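Local coordinates for fimbrium subunit Fim1C (Bacteroides vulgatus, PDB 4QB7), which is probably a component of the tip of fimbriae, the surface filaments through which the bacterium adheres and forms biofilms, at residues N11-L16 / W76-L81; T123-V128 / K205-F210; I171-V176 / A258-S263; D241-N246 / D292-V297. One frame throughout, in Å; residues are numbered along the deposited sequence.

Overall arrangement
The four contacts are spread along an elongated, mainly beta chain, and none touches another. Interactions 1 and 4 stand farthest apart, their centres about 63 Å from each other on opposite sides of the chain's centre. Interactions 1 and 3 reach the same mixed sheet, since strand 15-18 runs beside strand 159-178, yet their nearest atoms are about 24 Å apart. Interaction 2 belongs to a separate antiparallel sheet, and its nearest atoms come within about 10 Å of interaction 3. Interactions 3 and 4 are about 9 Å apart at their nearest atoms. Interactions 1, 3 and 4 each hold a sulfate ion, probably from the crystallisation liquor.

Interaction 1 of 4, residues N11-L16 / W76-L81; sequences NRTIGL and WGYTNL. With SO4 (sulfate ion), chain O.
Leu16 touches Trp76 through CB and the Tyr78 ring through its CD1 branch, and this is the close apolar part of the contact. Its CB meets Trp76 CB at 3.8 Å, while CD1 reaches Tyr78 CD1 at 3.7 Å. Tyr78 CG lies between its backbone N and carbonyl carbon (chi1 55°), and from there the ring passes Leu16 CD1 and its OH donates to Ile14 O at 3.0 Å, in the carbonyl plane and on a lone pair. The two segments belong to strands 15-18 and 75-77 of the mixed sheet of this fimbrillin-like protein, but they do not pair directly here: one water links Leu16 N to Trp76 O, and a second links Leu16 O to Trp76 N. The looser side is occupied by a sulfate ion, whose O4 lies 3.3 Å above one face of the Tyr78 ring, toward the rim, and accepts a hydrogen bond from Tyr78 N. Here Leu81 CD2 approaches Thr13 OG1 no closer than 4.0 Å. Beyond the contact, Trp71 and Phe40 meet Trp76 edge-to-face.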
loop_
_atom_site.group_PDB
_atom_site.type_symbol
_atom_site.label_atom_id
_atom_site.label_comp_id
_atom_site.label_asym_id
_atom_site.label_seq_id
_atom_site.Cartn_x
_atom_site.Cartn_y
_atom_site.Cartn_z
ATOM N N ASN A 11 11.709 9.350 36.700
ATOM C CA ASN A 11 11.261 8.042 36.192
ATOM C C ASN A 11 12.265 7.464 35.144
ATOM O O ASN A 11 13.043 8.220 34.539
ATOM C CB ASN A 11 9.822 8.125 35.602
ATOM C CG ASN A 11 9.128 6.784 35.401
ATOM O OD1 ASN A 11 8.530 6.522 34.348
ATOM N ND2 ASN A 11 9.201 5.894 36.396
ATOM N N ARG A 12 12.256 6.122 34.954
ATOM C CA ARG A 12 13.184 5.482 34.029
ATOM C C ARG A 12 12.485 4.521 33.029
ATOM O O ARG A 12 13.126 4.113 32.067
ATOM C CB ARG A 12 14.288 4.750 34.821
ATOM C CG ARG A 12 15.701 4.926 34.245
ATOM C CD ARG A 12 16.841 4.588 35.202
ATOM N NE ARG A 12 16.646 3.345 35.962
ATOM C CZ ARG A 12 17.080 2.140 35.591
ATOM N NH1 ARG A 12 17.734 1.983 34.442
ATOM N NH2 ARG A 12 16.852 1.082 36.359
ATOM N N THR A 13 11.193 4.189 33.205
ATOM C CA THR A 13 10.545 3.287 32.239
ATOM C C THR A 13 10.214 4.047 30.910
ATOM O O THR A 13 9.917 5.257 30.889
ATOM C CB THR A 13 9.337 2.518 32.833
ATOM O OG1 THR A 13 8.783 1.662 31.822
ATOM C CG2 THR A 13 8.265 3.434 33.422
ATOM N N ILE A 14 10.346 3.301 29.809
ATOM C CA ILE A 14 10.190 3.784 28.450
ATOM C C ILE A 14 8.723 3.780 28.100
ATOM O O ILE A 14 8.071 2.740 28.163
ATOM C CB ILE A 14 11.060 2.945 27.467
ATOM C CG1 ILE A 14 12.549 3.081 27.855
ATOM C CG2 ILE A 14 10.812 3.349 25.991
ATOM C CD1 ILE A 14 13.430 2.105 27.337
ATOM N N GLY A 15 8.218 4.964 27.789
ATOM C CA GLY A 15 6.838 5.162 27.398
ATOM C C GLY A 15 6.718 5.114 25.895
ATOM O O GLY A 15 7.699 5.384 25.177
ATOM N N LEU A 16 5.521 4.726 25.408
ATOM C CA LEU A 16 5.260 4.653 23.977
ATOM C C LEU A 16 4.122 5.546 23.612
ATOM O O LEU A 16 3.146 5.638 24.345
ATOM C CB LEU A 16 4.941 3.222 23.477
ATOM C CG LEU A 16 5.868 2.078 23.832
ATOM C CD1 LEU A 16 5.347 0.803 23.242
ATOM C CD2 LEU A 16 7.281 2.341 23.365
ATOM N N TRP A 76 -0.338 2.663 25.094
ATOM C CA TRP A 76 0.476 1.686 24.357
ATOM C C TRP A 76 1.429 1.010 25.329
ATOM O O TRP A 76 2.046 1.686 26.147
ATOM C CB TRP A 76 1.293 2.330 23.227
ATOM C CG TRP A 76 0.496 2.849 22.089
ATOM C CD1 TRP A 76 0.120 4.140 21.866
ATOM C CD2 TRP A 76 0.033 2.094 20.969
ATOM N NE1 TRP A 76 -0.584 4.231 20.691
ATOM C CE2 TRP A 76 -0.694 2.979 20.141
ATOM C CE3 TRP A 76 0.090 0.729 20.620
ATOM C CZ2 TRP A 76 -1.300 2.559 18.953
ATOM C CZ3 TRP A 76 -0.528 0.314 19.449
ATOM C CH2 TRP A 76 -1.216 1.220 18.633
ATOM N N GLY A 77 1.535 -0.307 25.236
ATOM C CA GLY A 77 2.399 -1.098 26.093
ATOM C C GLY A 77 3.103 -2.230 25.384
ATOM O O GLY A 77 2.820 -2.545 24.223
ATOM N N TYR A 78 4.055 -2.817 26.090
ATOM C CA TYR A 78 4.873 -3.953 25.683
ATOM C C TYR A 78 5.037 -4.816 26.936
ATOM O O TYR A 78 4.913 -4.290 28.048
ATOM C CB TYR A 78 6.212 -3.490 25.057
ATOM C CG TYR A 78 7.037 -2.565 25.932
ATOM C CD1 TYR A 78 6.793 -1.196 25.958
ATOM C CD2 TYR A 78 8.094 -3.049 26.694
ATOM C CE1 TYR A 78 7.551 -0.338 26.756
ATOM C CE2 TYR A 78 8.870 -2.199 27.485
ATOM C CZ TYR A 78 8.588 -0.844 27.521
ATOM O OH TYR A 78 9.328 0.010 28.308
ATOM N N THR A 79 5.235 -6.135 26.770
ATOM C CA THR A 79 5.341 -7.095 27.879
ATOM C C THR A 79 6.746 -7.096 28.534
ATOM O O THR A 79 6.834 -6.959 29.762
ATOM C CB THR A 79 4.932 -8.505 27.424
ATOM O OG1 THR A 79 5.809 -8.940 26.382
ATOM C CG2 THR A 79 3.485 -8.568 26.934
ATOM N N ASN A 80 7.829 -7.240 27.736
ATOM C CA ASN A 80 9.201 -7.276 28.272
ATOM C C ASN A 80 9.656 -5.875 28.650
ATOM O O ASN A 80 10.147 -5.152 27.785
ATOM C CB ASN A 80 10.183 -7.914 27.267
ATOM C CG ASN A 80 9.894 -9.358 26.968
ATOM O OD1 ASN A 80 9.312 -9.691 25.931
ATOM N ND2 ASN A 80 10.276 -10.244 27.882
ATOM N N LEU A 81 9.498 -5.489 29.927
ATOM C CA LEU A 81 9.858 -4.149 30.395
ATOM C C LEU A 81 11.349 -3.817 30.292
ATOM O O LEU A 81 12.231 -4.648 30.522
ATOM C CB LEU A 81 9.366 -3.847 31.808
ATOM C CG LEU A 81 8.732 -2.451 31.923
ATOM C CD1 LEU A 81 7.376 -2.366 31.155
ATOM C CD2 LEU A 81 8.599 -2.031 33.372
HETATM S S SO4 O . 4.665 -0.101 29.238
HETATM O O1 SO4 O . 3.269 -0.189 29.680
HETATM O O2 SO4 O . 4.818 0.888 28.153
HETATM O O3 SO4 O . 5.504 0.332 30.358
HETATM O O4 SO4 O . 5.065 -1.436 28.795
HETATM O O HOH W 1 3.550 3.698 27.317
HETATM O O HOH W 2 0.809 5.120 25.420
#

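Interaction 2 of 4, residues T123-V128 / K205-F210; sequences TITFEV and KAVYKF
The Phe210 ring has Tyr208 CE2 over the centre of one face, 3.8 Å above the plane, and Ile124 at its edge. With CG anti to the carbonyl carbon (chi1 -81°), the Phe210 ring comes back to the other strand, where its CE1 meets Ile124 CD1 at 3.7 Å, with Ile124 CG1 also near the plane of the ring. The Phe210 CE1 atom in turn lies at the edge of the Tyr208 ring. An alanine at Phe210 would probably leave a gap beside Ile124 CD1 and the Tyr208 ring, which would lose their aromatic neighbour. Strands 123-127 and 206-209 run antiparallel in a five-stranded sheet, where Ile124-Tyr208 and Phe126-Ala206 form hydrogen-bonded pairs. Tyr208 N donates to Ile124 O at 2.7 Å, and Phe126 N to Ala206 O at 2.9 Å. The face bearing Ile124, Phe126, Ala206 and Tyr208 is buried, with Trp215 against the last three. On the other face, Thr125 OG1 lies 3.6 Å from Val207 CG2, and Glu127 CB packs on Lys205 CG at 4.0 Å. The Tyr208 hydroxyl is hydrogen-bonded to Asp213 and Thr142.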
loop_
_atom_site.group_PDB
_atom_site.type_symbol
_atom_site.label_atom_id
_atom_site.label_comp_id
_atom_site.label_asym_id
_atom_site.label_seq_id
_atom_site.Cartn_x
_atom_site.Cartn_y
_atom_site.Cartn_z
ATOM N N THR A 123 16.044 -4.428 8.233
ATOM C CA THR A 123 15.430 -4.616 6.910
ATOM C C THR A 123 14.179 -5.475 7.071
ATOM O O THR A 123 14.005 -6.137 8.109
ATOM C CB THR A 123 16.388 -5.213 5.828
ATOM O OG1 THR A 123 16.711 -6.579 6.104
ATOM C CG2 THR A 123 17.646 -4.411 5.625
ATOM N N ILE A 124 13.302 -5.421 6.049
ATOM C CA ILE A 124 12.075 -6.183 5.901
ATOM C C ILE A 124 12.032 -6.750 4.498
ATOM O O ILE A 124 12.164 -5.991 3.536
ATOM C CB ILE A 124 10.816 -5.322 6.167
ATOM C CG1 ILE A 124 10.588 -5.065 7.665
ATOM C CG2 ILE A 124 9.558 -5.924 5.500
ATOM C CD1 ILE A 124 9.530 -4.031 7.921
ATOM N N THR A 125 11.856 -8.079 4.379
ATOM C CA THR A 125 11.582 -8.756 3.123
ATOM C C THR A 125 10.059 -8.900 3.103
ATOM O O THR A 125 9.470 -9.505 4.017
ATOM C CB THR A 125 12.345 -10.060 2.988
ATOM O OG1 THR A 125 13.731 -9.755 3.015
ATOM C CG2 THR A 125 11.993 -10.805 1.686
ATOM N N PHE A 126 9.425 -8.285 2.098
ATOM C CA PHE A 126 7.981 -8.241 2.016
ATOM C C PHE A 126 7.442 -8.821 0.697
ATOM O O PHE A 126 7.964 -8.526 -0.383
ATOM C CB PHE A 126 7.546 -6.780 2.191
ATOM C CG PHE A 126 6.060 -6.492 2.147
ATOM C CD1 PHE A 126 5.245 -6.785 3.235
ATOM C CD2 PHE A 126 5.494 -5.855 1.049
ATOM C CE1 PHE A 126 3.880 -6.512 3.194
ATOM C CE2 PHE A 126 4.131 -5.571 1.018
ATOM C CZ PHE A 126 3.332 -5.903 2.089
ATOM N N GLU A 127 6.390 -9.657 0.813
ATOM C CA GLU A 127 5.658 -10.272 -0.296
ATOM C C GLU A 127 4.235 -9.738 -0.310
ATOM O O GLU A 127 3.609 -9.615 0.743
ATOM C CB GLU A 127 5.656 -11.806 -0.212
ATOM C CG GLU A 127 5.333 -12.455 -1.548
ATOM C CD GLU A 127 4.937 -13.920 -1.575
ATOM O OE1 GLU A 127 5.246 -14.660 -0.614
ATOM O OE2 GLU A 127 4.321 -14.332 -2.584
ATOM N N VAL A 128 3.741 -9.386 -1.488
ATOM C CA VAL A 128 2.387 -8.872 -1.688
ATOM C C VAL A 128 1.397 -10.040 -1.599
ATOM O O VAL A 128 1.567 -11.046 -2.287
ATOM C CB VAL A 128 2.264 -8.096 -3.025
ATOM C CG1 VAL A 128 0.844 -7.612 -3.251
ATOM C CG2 VAL A 128 3.227 -6.917 -3.059
ATOM N N LYS A 205 7.853 -9.435 -4.464
ATOM C CA LYS A 205 8.658 -9.668 -3.271
ATOM C C LYS A 205 9.865 -8.733 -3.340
ATOM O O LYS A 205 10.463 -8.621 -4.406
ATOM C CB LYS A 205 9.062 -11.152 -3.181
ATOM C CG LYS A 205 9.344 -11.606 -1.754
ATOM C CD LYS A 205 9.915 -13.025 -1.683
ATOM C CE LYS A 205 9.956 -13.567 -0.272
ATOM N NZ LYS A 205 10.366 -14.993 -0.256
ATOM N N ALA A 206 10.186 -8.005 -2.243
ATOM C CA ALA A 206 11.302 -7.042 -2.244
ATOM C C ALA A 206 11.824 -6.727 -0.820
ATOM O O ALA A 206 11.162 -7.055 0.178
ATOM C CB ALA A 206 10.880 -5.751 -2.944
ATOM N N VAL A 207 13.016 -6.080 -0.731
ATOM C CA VAL A 207 13.637 -5.750 0.552
ATOM C C VAL A 207 13.498 -4.239 0.820
ATOM O O VAL A 207 13.815 -3.433 -0.046
ATOM C CB VAL A 207 15.119 -6.244 0.616
ATOM C CG1 VAL A 207 15.797 -5.877 1.943
ATOM C CG2 VAL A 207 15.203 -7.751 0.380
ATOM N N TYR A 208 12.953 -3.877 1.983
ATOM C CA TYR A 208 12.808 -2.495 2.438
ATOM C C TYR A 208 13.924 -2.239 3.439
ATOM O O TYR A 208 14.075 -2.991 4.408
ATOM C CB TYR A 208 11.415 -2.218 3.060
ATOM C CG TYR A 208 11.322 -0.855 3.718
ATOM C CD1 TYR A 208 11.046 0.291 2.969
ATOM C CD2 TYR A 208 11.530 -0.703 5.087
ATOM C CE1 TYR A 208 11.014 1.555 3.566
ATOM C CE2 TYR A 208 11.527 0.557 5.687
ATOM C CZ TYR A 208 11.271 1.680 4.926
ATOM O OH TYR A 208 11.280 2.900 5.552
ATOM N N LYS A 209 14.696 -1.173 3.208
ATOM C CA LYS A 209 15.832 -0.801 4.030
ATOM C C LYS A 209 15.489 0.380 4.913
ATOM O O LYS A 209 15.122 1.449 4.415
ATOM C CB LYS A 209 17.036 -0.453 3.135
ATOM C CG LYS A 209 17.606 -1.580 2.289
ATOM C CD LYS A 209 18.987 -1.149 1.828
ATOM C CE LYS A 209 19.147 -0.684 0.387
ATOM N NZ LYS A 209 18.095 0.247 -0.097
ATOM N N PHE A 210 15.638 0.201 6.239
ATOM C CA PHE A 210 15.382 1.253 7.211
ATOM C C PHE A 210 16.503 2.298 7.211
ATOM O O PHE A 210 16.294 3.401 7.712
ATOM C CB PHE A 210 15.229 0.651 8.605
ATOM C CG PHE A 210 13.869 0.077 8.894
ATOM C CD1 PHE A 210 13.535 -1.199 8.482
ATOM C CD2 PHE A 210 12.930 0.802 9.615
ATOM C CE1 PHE A 210 12.293 -1.746 8.802
ATOM C CE2 PHE A 210 11.685 0.258 9.915
ATOM C CZ PHE A 210 11.379 -1.015 9.514
#

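Interaction 3 of 4, residues I171-V176 / A258-S263; sequences IANIKV and ATALFS. With SO4 (sulfate ion), chain B.
Residues 171-176 and 258-262 meet with their end-to-end directions 136° apart, and regular antiparallel pairing is confined to one end. Val176 and Thr259 form a hydrogen-bonded pair, with Val176 N donating to Thr259 O and Thr259 N to Val176 O, both at 2.9 Å. Lys175 and Ala260 follow as a non-hydrogen-bonded pair. Next, Leu261 N donates to Ile174 O at 2.8 Å, nearly along the C=O axis. Beyond this point a side chain takes over: Asn173 OD1 accepts a hydrogen bond from Phe262 N at 3.1 Å, the donor tilted 28° from the amide carbonyl plane. Weak bonds from Leu261 N and from Ile174 N also reach this oxygen, which thus gathers three backbone N-H groups. Phe262 CG is anti to the carbonyl carbon, beside the backbone N (chi1 -56°), and from there the ring lies under the chain at Asn173 and Ile174, with Ile174 N over the centre of one face and Ile171 O at its edge. Ile174 CD1 touches Phe262 CZ at 3.7 Å. Leu261 CD1 packs against Val176 CG2, also at 3.7 Å, and Phe234 meets Phe262 edge-to-face. Ala258 N donates to a sulfate ion that Lys177 also binds. The arrangement is an antiparallel strand pairing at the start of strand 259-270 in the mixed sheet, which strand 323-331 extends beside strand 159-178 in this fimbrillin-like fold.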
loop_
_atom_site.group_PDB
_atom_site.type_symbol
_atom_site.label_atom_id
_atom_site.label_comp_id
_atom_site.label_asym_id
_atom_site.label_seq_id
_atom_site.Cartn_x
_atom_site.Cartn_y
_atom_site.Cartn_z
ATOM N N ILE A 171 -3.334 2.279 -4.954
ATOM C CA ILE A 171 -4.229 2.470 -6.105
ATOM C C ILE A 171 -5.558 2.674 -5.414
ATOM O O ILE A 171 -6.196 1.688 -5.008
ATOM C CB ILE A 171 -4.220 1.355 -7.199
ATOM C CG1 ILE A 171 -2.800 1.024 -7.728
ATOM C CG2 ILE A 171 -5.162 1.692 -8.331
ATOM C CD1 ILE A 171 -1.794 2.256 -7.893
ATOM N N ALA A 172 -5.853 3.957 -5.071
ATOM C CA ALA A 172 -7.046 4.350 -4.306
ATOM C C ALA A 172 -8.335 4.041 -5.058
ATOM O O ALA A 172 -9.339 3.689 -4.432
ATOM C CB ALA A 172 -6.987 5.825 -3.984
ATOM N N ASN A 173 -8.311 4.187 -6.396
ATOM C CA ASN A 173 -9.448 3.905 -7.253
ATOM C C ASN A 173 -9.087 3.947 -8.716
ATOM O O ASN A 173 -8.050 4.462 -9.102
ATOM C CB ASN A 173 -10.605 4.888 -6.998
ATOM C CG ASN A 173 -11.931 4.204 -6.844
ATOM O OD1 ASN A 173 -12.328 3.389 -7.665
ATOM N ND2 ASN A 173 -12.623 4.482 -5.761
ATOM N N ILE A 174 -9.965 3.369 -9.524
ATOM C CA ILE A 174 -9.982 3.382 -10.979
ATOM C C ILE A 174 -11.418 3.783 -11.302
ATOM O O ILE A 174 -12.356 3.075 -10.927
ATOM C CB ILE A 174 -9.491 2.090 -11.649
ATOM C CG1 ILE A 174 -8.053 1.786 -11.207
ATOM C CG2 ILE A 174 -9.565 2.261 -13.166
ATOM C CD1 ILE A 174 -7.549 0.453 -11.495
ATOM N N LYS A 175 -11.581 5.007 -11.842
ATOM C CA LYS A 175 -12.850 5.629 -12.191
ATOM C C LYS A 175 -13.013 5.662 -13.714
ATOM O O LYS A 175 -12.031 5.899 -14.413
ATOM C CB LYS A 175 -12.875 7.050 -11.620
ATOM C CG LYS A 175 -12.973 7.159 -10.099
ATOM C CD LYS A 175 -13.170 8.597 -9.729
ATOM C CE LYS A 175 -13.370 8.828 -8.254
ATOM N NZ LYS A 175 -13.034 10.232 -7.893
ATOM N N VAL A 176 -14.231 5.425 -14.247
ATOM C CA VAL A 176 -14.471 5.411 -15.703
ATOM C C VAL A 176 -15.626 6.330 -16.107
ATOM O O VAL A 176 -16.600 6.448 -15.377
ATOM C CB VAL A 176 -14.729 3.977 -16.251
ATOM C CG1 VAL A 176 -14.646 3.951 -17.768
ATOM C CG2 VAL A 176 -13.761 2.949 -15.661
ATOM N N ALA A 258 -16.796 10.818 -13.273
ATOM C CA ALA A 258 -16.308 9.462 -13.486
ATOM C C ALA A 258 -16.743 8.589 -12.338
ATOM O O ALA A 258 -16.703 9.033 -11.194
ATOM C CB ALA A 258 -14.803 9.459 -13.623
ATOM N N THR A 259 -17.195 7.365 -12.644
ATOM C CA THR A 259 -17.712 6.395 -11.680
ATOM C C THR A 259 -16.614 5.447 -11.204
ATOM O O THR A 259 -15.933 4.847 -12.021
ATOM C CB THR A 259 -18.887 5.668 -12.312
ATOM O OG1 THR A 259 -19.891 6.658 -12.578
ATOM C CG2 THR A 259 -19.432 4.544 -11.435
ATOM N N ALA A 260 -16.472 5.300 -9.875
ATOM C CA ALA A 260 -15.486 4.421 -9.240
ATOM C C ALA A 260 -15.737 2.913 -9.495
ATOM O O ALA A 260 -16.894 2.460 -9.477
ATOM C CB ALA A 260 -15.483 4.672 -7.750
ATOM N N LEU A 261 -14.639 2.135 -9.652
ATOM C CA LEU A 261 -14.714 0.678 -9.837
ATOM C C LEU A 261 -14.421 -0.073 -8.516
ATOM O O LEU A 261 -14.784 -1.241 -8.378
ATOM C CB LEU A 261 -13.780 0.178 -10.953
ATOM C CG LEU A 261 -13.966 0.747 -12.368
ATOM C CD1 LEU A 261 -12.926 0.180 -13.284
ATOM C CD2 LEU A 261 -15.377 0.503 -12.929
ATOM N N PHE A 262 -13.787 0.612 -7.555
ATOM C CA PHE A 262 -13.482 0.092 -6.213
ATOM C C PHE A 262 -14.461 0.659 -5.224
ATOM O O PHE A 262 -14.877 1.815 -5.382
ATOM C CB PHE A 262 -12.052 0.471 -5.740
ATOM C CG PHE A 262 -10.848 0.105 -6.580
ATOM C CD1 PHE A 262 -10.977 -0.702 -7.710
ATOM C CD2 PHE A 262 -9.575 0.514 -6.208
ATOM C CE1 PHE A 262 -9.861 -1.048 -8.476
ATOM C CE2 PHE A 262 -8.465 0.182 -6.987
ATOM C CZ PHE A 262 -8.619 -0.591 -8.117
ATOM N N SER A 263 -14.753 -0.086 -4.141
ATOM C CA SER A 263 -15.635 0.443 -3.105
ATOM C C SER A 263 -14.866 1.480 -2.281
ATOM O O SER A 263 -13.637 1.521 -2.362
ATOM C CB SER A 263 -16.192 -0.680 -2.239
ATOM O OG SER A 263 -15.243 -1.112 -1.286
HETATM S S SO4 B . -13.774 13.233 -12.849
HETATM O O1 SO4 B . -14.594 14.225 -12.159
HETATM O O2 SO4 B . -12.536 13.835 -13.365
HETATM O O3 SO4 B . -13.432 12.162 -11.902
HETATM O O4 SO4 B . -14.588 12.738 -13.954
HETATM O O HOH W 3 -19.078 7.594 -14.985
#

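Interaction 4 of 4, residues D241-N246 / D292-V297; sequences DQWGYN and DIVTKV. With SO4 (sulfate ion), chain C.
A type I' beta turn from Gln242 to Tyr245 sets two aromatic side chains against strand 286-296. The Trp243 ring lies flat on the aliphatic part of Lys296: CB stands 3.7 Å from the centroid of the six-membered ring in a CH-pi contact, and Lys296 CD reaches Trp243 NE1 at 3.4 Å. Lys296 chi1 of 177° puts CG anti to the backbone N, and the extended chain crosses the indole at about a right angle. Gln242 NE2 lies over the opposite face, toward the rim. An alanine at Trp243 would probably leave the Lys296 methylenes without the ring they lie on and take away one neighbour of Val294 CG1. Tyr245 OH donates to Asp292 OD2 at 2.7 Å, and the carboxylate oxygen accepts through its anti lone pair, with ring and carboxylate planes 79° apart. Val294 CG2 sits over one face of the Tyr245 ring, 3.5 Å from CD1. Asp292 OD1 is hydrogen-bonded to Thr306 OG1 of strand 301-313, Phe189 of strand 186-196 stacks with Tyr245, and the turn thus rests on a sheet in which strand 286-296 pairs with both.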
loop_
_atom_site.group_PDB
_atom_site.type_symbol
_atom_site.label_atom_id
_atom_site.label_comp_id
_atom_site.label_asym_id
_atom_site.label_seq_id
_atom_site.Cartn_x
_atom_site.Cartn_y
_atom_site.Cartn_z
ATOM N N ASP A 241 -30.211 -4.874 -14.289
ATOM C CA ASP A 241 -31.438 -5.257 -14.974
ATOM C C ASP A 241 -31.895 -4.074 -15.770
ATOM O O ASP A 241 -32.791 -3.330 -15.356
ATOM C CB ASP A 241 -32.527 -5.785 -14.035
ATOM C CG ASP A 241 -33.681 -6.425 -14.784
ATOM O OD1 ASP A 241 -33.480 -6.832 -15.978
ATOM O OD2 ASP A 241 -34.773 -6.547 -14.186
ATOM N N GLN A 242 -31.229 -3.886 -16.909
ATOM C CA GLN A 242 -31.397 -2.762 -17.798
ATOM C C GLN A 242 -31.720 -3.252 -19.177
ATOM O O GLN A 242 -30.816 -3.690 -19.876
ATOM C CB GLN A 242 -30.061 -1.956 -17.812
ATOM C CG GLN A 242 -30.176 -0.484 -18.267
ATOM C CD GLN A 242 -30.871 0.354 -17.235
ATOM O OE1 GLN A 242 -30.372 0.536 -16.107
ATOM N NE2 GLN A 242 -32.072 0.797 -17.565
ATOM N N TRP A 243 -32.989 -3.174 -19.589
ATOM C CA TRP A 243 -33.459 -3.561 -20.930
ATOM C C TRP A 243 -32.991 -4.960 -21.341
ATOM O O TRP A 243 -32.532 -5.139 -22.457
ATOM C CB TRP A 243 -32.988 -2.523 -21.996
ATOM C CG TRP A 243 -33.127 -1.088 -21.599
ATOM C CD1 TRP A 243 -34.246 -0.473 -21.121
ATOM C CD2 TRP A 243 -32.122 -0.069 -21.699
ATOM N NE1 TRP A 243 -33.992 0.859 -20.880
ATOM C CE2 TRP A 243 -32.704 1.141 -21.251
ATOM C CE3 TRP A 243 -30.783 -0.055 -22.134
ATOM C CZ2 TRP A 243 -31.995 2.346 -21.216
ATOM C CZ3 TRP A 243 -30.083 1.142 -22.103
ATOM C CH2 TRP A 243 -30.681 2.319 -21.631
ATOM N N GLY A 244 -33.094 -5.930 -20.442
ATOM C CA GLY A 244 -32.636 -7.298 -20.672
ATOM C C GLY A 244 -31.193 -7.559 -20.278
ATOM O O GLY A 244 -30.796 -8.714 -20.111
ATOM N N TYR A 245 -30.386 -6.498 -20.135
ATOM C CA TYR A 245 -28.976 -6.620 -19.749
ATOM C C TYR A 245 -28.914 -6.941 -18.269
ATOM O O TYR A 245 -29.417 -6.154 -17.477
ATOM C CB TYR A 245 -28.181 -5.340 -20.103
ATOM C CG TYR A 245 -26.723 -5.404 -19.703
ATOM C CD1 TYR A 245 -25.768 -5.958 -20.555
ATOM C CD2 TYR A 245 -26.297 -4.947 -18.455
ATOM C CE1 TYR A 245 -24.421 -6.005 -20.196
ATOM C CE2 TYR A 245 -24.960 -5.018 -18.078
ATOM C CZ TYR A 245 -24.025 -5.523 -18.961
ATOM O OH TYR A 245 -22.706 -5.542 -18.607
ATOM N N ASN A 246 -28.343 -8.094 -17.890
ATOM C CA ASN A 246 -28.308 -8.468 -16.488
ATOM C C ASN A 246 -26.974 -9.093 -16.025
ATOM O O ASN A 246 -26.936 -9.921 -15.102
ATOM C CB ASN A 246 -29.477 -9.381 -16.152
ATOM C CG ASN A 246 -29.407 -10.756 -16.704
ATOM O OD1 ASN A 246 -28.673 -11.040 -17.652
ATOM N ND2 ASN A 246 -30.172 -11.643 -16.098
ATOM N N ASP A 292 -19.289 -3.184 -21.643
ATOM C CA ASP A 292 -20.453 -3.364 -22.514
ATOM C C ASP A 292 -21.137 -2.049 -22.746
ATOM O O ASP A 292 -21.362 -1.310 -21.788
ATOM C CB ASP A 292 -21.430 -4.358 -21.855
ATOM C CG ASP A 292 -20.864 -5.756 -21.644
ATOM O OD1 ASP A 292 -19.976 -6.164 -22.426
ATOM O OD2 ASP A 292 -21.342 -6.460 -20.719
ATOM N N ILE A 293 -21.436 -1.725 -24.012
ATOM C CA ILE A 293 -22.180 -0.517 -24.404
ATOM C C ILE A 293 -23.561 -1.003 -24.782
ATOM O O ILE A 293 -23.713 -1.720 -25.770
ATOM C CB ILE A 293 -21.487 0.328 -25.499
ATOM C CG1 ILE A 293 -19.999 0.597 -25.122
ATOM C CG2 ILE A 293 -22.276 1.655 -25.747
ATOM C CD1 ILE A 293 -19.179 1.095 -26.261
ATOM N N VAL A 294 -24.540 -0.729 -23.917
ATOM C CA VAL A 294 -25.904 -1.256 -24.034
ATOM C C VAL A 294 -26.848 -0.194 -24.521
ATOM O O VAL A 294 -27.006 0.817 -23.853
ATOM C CB VAL A 294 -26.360 -1.820 -22.654
ATOM C CG1 VAL A 294 -27.781 -2.374 -22.710
ATOM C CG2 VAL A 294 -25.385 -2.867 -22.150
ATOM N N THR A 295 -27.480 -0.433 -25.674
ATOM C CA THR A 295 -28.473 0.454 -26.286
ATOM C C THR A 295 -29.861 -0.205 -26.203
ATOM O O THR A 295 -30.012 -1.367 -26.571
ATOM C CB THR A 295 -28.091 0.824 -27.729
ATOM O OG1 THR A 295 -26.765 1.354 -27.768
ATOM C CG2 THR A 295 -29.048 1.821 -28.353
ATOM N N LYS A 296 -30.873 0.562 -25.752
ATOM C CA LYS A 296 -32.262 0.122 -25.625
ATOM C C LYS A 296 -32.901 -0.199 -26.974
ATOM O O LYS A 296 -32.753 0.570 -27.928
ATOM C CB LYS A 296 -33.092 1.209 -24.919
ATOM C CG LYS A 296 -34.570 0.905 -24.778
ATOM C CD LYS A 296 -35.259 1.903 -23.889
ATOM C CE LYS A 296 -36.741 1.654 -23.828
ATOM N NZ LYS A 296 -37.385 2.464 -22.771
ATOM N N VAL A 297 -33.626 -1.323 -27.038
ATOM C CA VAL A 297 -34.422 -1.682 -28.199
ATOM C C VAL A 297 -35.873 -1.645 -27.700
ATOM O O VAL A 297 -36.678 -0.877 -28.225
ATOM C CB VAL A 297 -34.001 -2.998 -28.874
ATOM C CG1 VAL A 297 -35.017 -3.406 -29.942
ATOM C CG2 VAL A 297 -32.608 -2.853 -29.495
HETATM S S SO4 C . -26.630 -10.079 -20.980
HETATM O O1 SO4 C . -26.617 -9.216 -22.186
HETATM O O2 SO4 C . -25.407 -9.852 -20.243
HETATM O O3 SO4 C . -27.750 -9.620 -20.158
HETATM O O4 SO4 C . -26.774 -11.515 -21.359
#